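Local coordinates for protein aminomethyltransferase (Bartonella henselae, PDB 3GIR) that belongs to the aminomethyltransferase family and pairs a folate-binding-type domain with a C-terminal beta-barrel domain, at residues G264-P269 and V338-F343; R308-L313 and V351-V356. All coordinates share one frame; numbering follows the deposited sequence.

In the fold
Contact 1 joins two parts of the protein: residues 264-269, in a loop between helices 248-257 and 284-289, belong to the folate-binding domain family, and residues 338-343 to the C-terminal barrel. Contact 2 pairs strands 309-315 and 349-356 inside that barrel. Along the chain the four segments alternate, 264-269, 308-313, 338-343, 351-356, and the contact centres lie about 9 Å apart. Strands 334-344 and 349-356 follow each other and are neighbours in one antiparallel sheet, where Thr-339 N lies 2.9 Å from Met-353 O, a probable hydrogen bond. Separately, the loop reaches contact 2 through Asp-266 and Tyr-355. The loop thus docks onto the same sheet that contact 2 helps to build.

Contact 1: residues G264-P269 and V338-F343; sequences GNDITP and VTSGGF
Asp-266 meets Thr-339 and Ser-340 through one carboxylate oxygen, and the side-chain torsions of Asp-266 and Thr-339 help gather the groups there. The carboxylate of Asp-266 stands anti to its own carbonyl carbon (chi1 -44°), which carries OD1 to the strand although the CB of this residue does not point straight at it. The OG1 of Thr-339 sits between its backbone N and carbonyl carbon (chi1 55°), turned to meet that oxygen. Both hydroxyls donate to Asp-266 OD1. Thr-339 OG1, 2.7 Å from Asp-266 OD1, approaches the anti lone pair, away from the other oxygen; Ser-340 OG, 2.6 Å from the same OD1, takes the syn lone pair. With both positions occupied, the carboxylate has little freedom to rotate. Its other oxygen, OD2, forms a salt bridge with Arg-255 and accepts from the backbone N of Leu-262, so OD1 and OD2 are each gripped by two donors. Arg-255 also binds Ser-340 OG, so helix 248-257 braces the same cluster.

Asn-265 adds a looser grip from the neighbouring loop position. Its ND2 gives a weak hydrogen bond to Ser-340 OG at 3.4 Å and lies 3.0 Å from Thr-339 O. The methyl CG2 of Thr-339 packs 3.4 Å from the carbonyl oxygen of Asn-265, so the threonine uses its hydroxyl branch for Asp-266 and its methyl branch for the adjoining loop backbone.

On the strand, Thr-339 and Ser-340 both stand opposite Met-353. This is a classic beta bulge, and it presents consecutive hydroxyls to a single aspartate, fastening the folate-binding-family loop to the C-terminal barrel domain.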
ATOM      1  N   GLY A 264       3.766  -3.759   8.238  1.00 21.00           N
ATOM      2  CA  GLY A 264       4.022  -3.385   9.642  1.00 20.29           C
ATOM      3  C   GLY A 264       2.802  -3.546  10.534  1.00 21.80           C
ATOM      4  O   GLY A 264       2.920  -3.591  11.763  1.00 23.59           O
ATOM      5  N   ASN A 265       1.631  -3.665   9.912  1.00 21.08           N
ATOM      6  CA  ASN A 265       0.362  -3.945  10.595  1.00 21.26           C
ATOM      7  C   ASN A 265      -0.137  -5.302  10.152  1.00 19.05           C
ATOM      8  O   ASN A 265      -0.020  -6.309  10.870  1.00 21.33           O
ATOM      9  CB  ASN A 265      -0.715  -2.917  10.268  1.00 19.65           C
ATOM     10  CG  ASN A 265      -0.611  -1.640  11.103  1.00 26.86           C
ATOM     11  OD1 ASN A 265       0.495  -1.144  11.375  1.00 27.21           O
ATOM     12  ND2 ASN A 265      -1.751  -1.064  11.445  1.00 25.54           N
ATOM     13  N   ASP A 266      -0.636  -5.351   8.932  1.00 18.71           N
ATOM     14  CA  ASP A 266      -1.280  -6.550   8.425  1.00 17.69           C
ATOM     15  C   ASP A 266      -0.397  -7.587   7.808  1.00 19.69           C
ATOM     16  O   ASP A 266      -0.834  -8.703   7.598  1.00 21.13           O
ATOM     17  CB  ASP A 266      -2.311  -6.143   7.390  1.00 18.31           C
ATOM     18  CG  ASP A 266      -3.121  -4.954   7.846  1.00 19.83           C
ATOM     19  OD1 ASP A 266      -3.804  -5.005   8.915  1.00 19.40           O
ATOM     20  OD2 ASP A 266      -3.012  -3.921   7.140  1.00 18.23           O
ATOM     21  N   ILE A 267       0.790  -7.185   7.381  1.00 17.28           N
ATOM     22  CA  ILE A 267       1.802  -8.085   6.862  1.00 18.59           C
ATOM     23  C   ILE A 267       3.107  -7.673   7.500  1.00 18.88           C
ATOM     24  O   ILE A 267       3.349  -6.467   7.690  1.00 19.73           O
ATOM     25  CB  ILE A 267       1.845  -8.107   5.348  1.00 19.34           C
ATOM     26  CG1 ILE A 267       1.899  -6.703   4.738  1.00 19.34           C
ATOM     27  CG2 ILE A 267       0.597  -8.866   4.810  1.00 20.39           C
ATOM     28  CD1 ILE A 267       1.969  -6.698   3.176  1.00 21.03           C
ATOM     29  N   THR A 268       3.961  -8.653   7.761  1.00 20.04           N
ATOM     30  CA  THR A 268       5.222  -8.432   8.422  1.00 21.47           C
ATOM     31  C   THR A 268       6.172  -9.547   7.943  1.00 20.05           C
ATOM     32  O   THR A 268       5.752 -10.481   7.242  1.00 19.32           O
ATOM     33  CB  THR A 268       5.085  -8.517   9.942  1.00 22.60           C
ATOM     34  OG1 THR A 268       4.928  -9.890  10.276  1.00 24.56           O
ATOM     35  CG2 THR A 268       3.890  -7.733  10.488  1.00 24.04           C
ATOM     36  N   PRO A 269       7.452  -9.451   8.304  1.00 21.92           N
ATOM     37  CA  PRO A 269       8.359 -10.548   7.944  1.00 22.55           C
ATOM     38  C   PRO A 269       8.031 -11.883   8.580  1.00 25.17           C
ATOM     39  O   PRO A 269       8.594 -12.895   8.157  1.00 24.72           O
ATOM     40  CB  PRO A 269       9.713 -10.034   8.444  1.00 24.06           C
ATOM     41  CG  PRO A 269       9.566  -8.634   8.451  1.00 24.43           C
ATOM     42  CD  PRO A 269       8.166  -8.361   8.918  1.00 22.70           C
ATOM     43  N   VAL A 338      -6.236  -8.239  16.124  1.00 16.62           N
ATOM     44  CA  VAL A 338      -6.569  -7.226  15.187  1.00 15.67           C
ATOM     45  C   VAL A 338      -5.312  -6.510  14.765  1.00 16.86           C
ATOM     46  O   VAL A 338      -4.549  -6.038  15.623  1.00 18.12           O
ATOM     47  CB  VAL A 338      -7.549  -6.213  15.796  1.00 16.49           C
ATOM     48  CG1 VAL A 338      -7.843  -4.994  14.900  1.00 17.94           C
ATOM     49  CG2 VAL A 338      -8.872  -6.929  16.208  1.00 17.00           C
ATOM     50  N   THR A 339      -5.077  -6.452  13.476  1.00 16.36           N
ATOM     51  CA  THR A 339      -3.890  -5.765  12.928  1.00 15.91           C
ATOM     52  C   THR A 339      -4.161  -4.337  12.495  1.00 16.42           C
ATOM     53  O   THR A 339      -3.232  -3.497  12.509  1.00 17.94           O
ATOM     54  CB  THR A 339      -3.233  -6.547  11.849  1.00 15.74           C
ATOM     55  OG1 THR A 339      -4.183  -6.870  10.818  1.00 17.31           O
ATOM     56  CG2 THR A 339      -2.614  -7.838  12.386  1.00 15.95           C
ATOM     57  N   SER A 340      -5.401  -4.034  12.068  1.00 16.08           N
ATOM     58  CA  SER A 340      -5.791  -2.682  11.655  1.00 16.03           C
ATOM     59  C   SER A 340      -7.246  -2.470  12.026  1.00 17.31           C
ATOM     60  O   SER A 340      -8.052  -3.399  11.988  1.00 16.87           O
ATOM     61  CB  SER A 340      -5.656  -2.443  10.154  1.00 16.48           C
ATOM     62  OG  SER A 340      -4.336  -2.541   9.715  1.00 18.03           O
ATOM     63  N   GLY A 341      -7.580  -1.258  12.412  1.00 17.80           N
ATOM     64  CA  GLY A 341      -8.961  -0.960  12.744  1.00 19.65           C
ATOM     65  C   GLY A 341      -9.238   0.502  12.830  1.00 20.99           C
ATOM     66  O   GLY A 341      -8.363   1.261  13.303  1.00 23.51           O
ATOM     67  N   GLY A 342     -10.435   0.913  12.415  1.00 19.76           N
ATOM     68  CA  GLY A 342     -10.870   2.291  12.546  1.00 21.15           C
ATOM     69  C   GLY A 342     -12.312   2.477  12.120  1.00 21.39           C
ATOM     70  O   GLY A 342     -12.995   1.538  11.797  1.00 22.16           O
ATOM     71  N   PHE A 343     -12.800   3.705  12.165  1.00 20.70           N
ATOM     72  CA  PHE A 343     -14.116   4.012  11.657  1.00 20.64           C
ATOM     73  C   PHE A 343     -14.034   4.230  10.170  1.00 20.64           C
ATOM     74  O   PHE A 343     -13.191   5.023   9.702  1.00 21.94           O
ATOM     75  CB  PHE A 343     -14.692   5.226  12.351  1.00 21.79           C
ATOM     76  CG  PHE A 343     -16.110   5.524  11.956  1.00 21.00           C
ATOM     77  CD1 PHE A 343     -17.162   4.815  12.511  1.00 22.57           C
ATOM     78  CD2 PHE A 343     -16.391   6.546  11.057  1.00 26.37           C
ATOM     79  CE1 PHE A 343     -18.455   5.088  12.117  1.00 26.16           C
ATOM     80  CE2 PHE A 343     -17.658   6.838  10.700  1.00 28.83           C
ATOM     81  CZ  PHE A 343     -18.682   6.079  11.206  1.00 26.85           C
TER

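Contact 2: residues R308-L313 and V351-V356; sequences RCRVGL and VAMGYV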
ATOM      1  N   ARG A 308      -1.944 -19.058  10.055  1.00 32.68           N
ATOM      2  CA  ARG A 308      -2.982 -18.153  10.548  1.00 29.60           C
ATOM      3  C   ARG A 308      -3.451 -17.443   9.281  1.00 27.70           C
ATOM      4  O   ARG A 308      -2.761 -17.513   8.258  1.00 26.67           O
ATOM      5  CB  ARG A 308      -2.410 -17.135  11.480  1.00 30.88           C
ATOM      6  CG  ARG A 308      -1.085 -16.607  11.100  1.00 31.73           C
ATOM      7  CD  ARG A 308      -0.743 -15.555  12.135  1.00 35.97           C
ATOM      8  NE  ARG A 308       0.514 -14.871  11.920  1.00 38.72           N
ATOM      9  CZ  ARG A 308       0.839 -13.695  12.485  1.00 45.94           C
ATOM     10  NH1 ARG A 308      -0.027 -13.041  13.286  1.00 47.85           N
ATOM     11  NH2 ARG A 308       2.046 -13.145  12.244  1.00 46.80           N
ATOM     12  N   CYS A 309      -4.597 -16.765   9.326  1.00 23.17           N
ATOM     13  CA  CYS A 309      -5.247 -16.268   8.084  1.00 21.89           C
ATOM     14  C   CYS A 309      -5.624 -14.807   8.238  1.00 18.99           C
ATOM     15  O   CYS A 309      -6.335 -14.474   9.182  1.00 18.53           O
ATOM     16  CB  CYS A 309      -6.525 -16.972   7.765  1.00 22.17           C
ATOM     17  SG  CYS A 309      -6.188 -18.760   7.554  1.00 25.39           S
ATOM     18  N   ARG A 310      -5.228 -13.955   7.275  1.00 17.39           N
ATOM     19  CA  ARG A 310      -5.672 -12.560   7.284  1.00 18.26           C
ATOM     20  C   ARG A 310      -7.110 -12.438   6.809  1.00 18.49           C
ATOM     21  O   ARG A 310      -7.494 -12.943   5.713  1.00 20.48           O
ATOM     22  CB  ARG A 310      -4.803 -11.714   6.360  1.00 18.32           C
ATOM     23  CG  ARG A 310      -5.216 -10.217   6.428  1.00 18.47           C
ATOM     24  CD  ARG A 310      -4.277  -9.388   5.535  1.00 20.21           C
ATOM     25  NE  ARG A 310      -4.402  -9.837   4.135  1.00 19.52           N
ATOM     26  CZ  ARG A 310      -5.311  -9.444   3.249  1.00 22.36           C
ATOM     27  NH1 ARG A 310      -6.183  -8.464   3.480  1.00 24.57           N
ATOM     28  NH2 ARG A 310      -5.298  -9.999   2.046  1.00 22.83           N
ATOM     29  N   VAL A 311      -7.939 -11.845   7.672  1.00 17.55           N
ATOM     30  CA  VAL A 311      -9.310 -11.673   7.428  1.00 16.57           C
ATOM     31  C   VAL A 311      -9.817 -10.261   7.709  1.00 16.27           C
ATOM     32  O   VAL A 311      -9.288  -9.537   8.580  1.00 17.98           O
ATOM     33  CB  VAL A 311     -10.205 -12.737   8.220  1.00 18.98           C
ATOM     34  CG1 VAL A 311      -9.861 -14.186   7.819  1.00 19.31           C
ATOM     35  CG2 VAL A 311     -10.112 -12.517   9.720  1.00 17.66           C
ATOM     36  N   GLY A 312     -10.896  -9.907   7.000  1.00 16.91           N
ATOM     37  CA  GLY A 312     -11.671  -8.766   7.392  1.00 16.92           C
ATOM     38  C   GLY A 312     -12.436  -9.045   8.646  1.00 17.82           C
ATOM     39  O   GLY A 312     -12.872 -10.199   8.854  1.00 17.48           O
ATOM     40  N   LEU A 313     -12.665  -8.025   9.467  1.00 15.92           N
ATOM     41  CA  LEU A 313     -13.414  -8.140  10.705  1.00 15.44           C
ATOM     42  C   LEU A 313     -14.375  -6.983  10.845  1.00 17.66           C
ATOM     43  O   LEU A 313     -13.984  -5.836  10.684  1.00 18.41           O
ATOM     44  CB  LEU A 313     -12.430  -8.149  11.926  1.00 15.98           C
ATOM     45  CG  LEU A 313     -11.497  -9.339  11.990  1.00 16.18           C
ATOM     46  CD1 LEU A 313     -10.281  -9.054  12.985  1.00 16.94           C
ATOM     47  CD2 LEU A 313     -12.213 -10.634  12.379  1.00 16.27           C
ATOM     48  N   VAL A 351     -14.466  -0.763  10.801  1.00 17.83           N
ATOM     49  CA  VAL A 351     -13.859  -1.708   9.896  1.00 18.52           C
ATOM     50  C   VAL A 351     -12.550  -2.132  10.533  1.00 17.79           C
ATOM     51  O   VAL A 351     -11.960  -1.406  11.353  1.00 17.72           O
ATOM     52  CB  VAL A 351     -13.674  -1.092   8.502  1.00 18.82           C
ATOM     53  CG1 VAL A 351     -15.092  -0.700   7.989  1.00 20.19           C
ATOM     54  CG2 VAL A 351     -12.833   0.178   8.535  1.00 17.37           C
ATOM     55  N   ALA A 352     -12.144  -3.359  10.306  1.00 17.64           N
ATOM     56  CA  ALA A 352     -10.907  -3.872  10.758  1.00 18.40           C
ATOM     57  C   ALA A 352     -10.406  -5.049   9.951  1.00 18.34           C
ATOM     58  O   ALA A 352     -11.126  -5.586   9.099  1.00 17.64           O
ATOM     59  CB  ALA A 352     -11.162  -4.392  12.265  1.00 15.49           C
ATOM     60  N   MET A 353      -9.137  -5.410  10.186  1.00 17.38           N
ATOM     61  CA  MET A 353      -8.552  -6.611   9.583  0.50 17.03           C
ATOM     62  C   MET A 353      -7.702  -7.241  10.648  1.00 17.20           C
ATOM     63  O   MET A 353      -7.260  -6.593  11.592  1.00 17.16           O
ATOM     64  CB  MET A 353      -7.702  -6.324   8.334  0.50 18.02           C
ATOM     65  CG  MET A 353      -8.488  -5.981   7.140  0.50 19.49           C
ATOM     66  SD  MET A 353      -7.497  -5.956   5.610  0.50 21.62           S
ATOM     67  CE  MET A 353      -5.933  -5.383   6.235  0.50 22.73           C
ATOM     68  N   GLY A 354      -7.473  -8.551  10.529  1.00 16.17           N
ATOM     69  CA  GLY A 354      -6.661  -9.193  11.557  1.00 15.17           C
ATOM     70  C   GLY A 354      -6.393 -10.631  11.172  1.00 15.82           C
ATOM     71  O   GLY A 354      -6.692 -11.045  10.022  1.00 17.64           O
ATOM     72  N   TYR A 355      -5.858 -11.389  12.093  1.00 14.92           N
ATOM     73  CA  TYR A 355      -5.492 -12.792  11.928  1.00 14.83           C
ATOM     74  C   TYR A 355      -6.279 -13.651  12.844  1.00 15.83           C
ATOM     75  O   TYR A 355      -6.385 -13.369  14.023  1.00 17.14           O
ATOM     76  CB  TYR A 355      -4.000 -13.068  12.125  1.00 14.69           C
ATOM     77  CG  TYR A 355      -3.181 -12.617  10.915  1.00 15.54           C
ATOM     78  CD1 TYR A 355      -2.897 -13.475   9.866  1.00 16.40           C
ATOM     79  CD2 TYR A 355      -2.757 -11.299  10.805  1.00 19.78           C
ATOM     80  CE1 TYR A 355      -2.199 -13.071   8.777  1.00 17.13           C
ATOM     81  CE2 TYR A 355      -2.034 -10.894   9.665  1.00 20.23           C
ATOM     82  CZ  TYR A 355      -1.784 -11.781   8.668  1.00 18.62           C
ATOM     83  OH  TYR A 355      -1.107 -11.398   7.486  1.00 19.62           O
ATOM     84  N   VAL A 356      -6.788 -14.754  12.287  1.00 15.73           N
ATOM     85  CA  VAL A 356      -7.478 -15.820  13.040  1.00 16.73           C
ATOM     86  C   VAL A 356      -6.916 -17.149  12.497  1.00 17.78           C
ATOM     87  O   VAL A 356      -6.429 -17.247  11.375  1.00 18.68           O
ATOM     88  CB  VAL A 356      -8.998 -15.713  12.930  1.00 17.00           C
ATOM     89  CG1 VAL A 356      -9.543 -14.393  13.548  1.00 18.38           C
ATOM     90  CG2 VAL A 356      -9.488 -15.949  11.458  1.00 15.99           C
TER
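Cys-309 and Val-311 exchange backbone hydrogen bonds with Val-356 and Gly-354 across two antiparallel strands. The straightest bond runs from Val-311 N to Gly-354 O, 2.8 Å long with an N-H...O angle of 172°; the return bond from Gly-354 N to Val-311 O is more bent, at 151°. Cys-309 and Val-356 likewise bond both ways. The Leu-313/Ala-352 end is looser: Leu-313 N donates to Ala-352 O from well above the carbonyl plane, and the return bond is weak. Alternate residues bond outward, Arg-310 to Asp-275, Gly-312 to His-381, and Met-353 to Thr-339 and Ser-340. Carbonyl oxygens also take CA-H contacts, as from Tyr-355 CA to Cys-309 O at 3.3 Å.

Beside the backbone, the Tyr-355 ring lies between two arginines. Arg-308 CZ stands over one face, 4.5 Å from the ring centroid, in a cation-pi contact with guanidinium and ring planes 37° apart; Arg-310 CB makes an off-centre CH-pi contact on the opposite face. On the other face of the sheet Val-311 CG2 touches Val-356 CG2, and Leu-313 CB meets Ala-352 CB.

The hydrogen-bonded pairs Cys-309/Val-356 and Val-311/Gly-354 thus satisfy each other, while Tyr-355 OH and Arg-310 NE bond to the carbonyls of Asp-266 and Ala-276, tying barrel to loop.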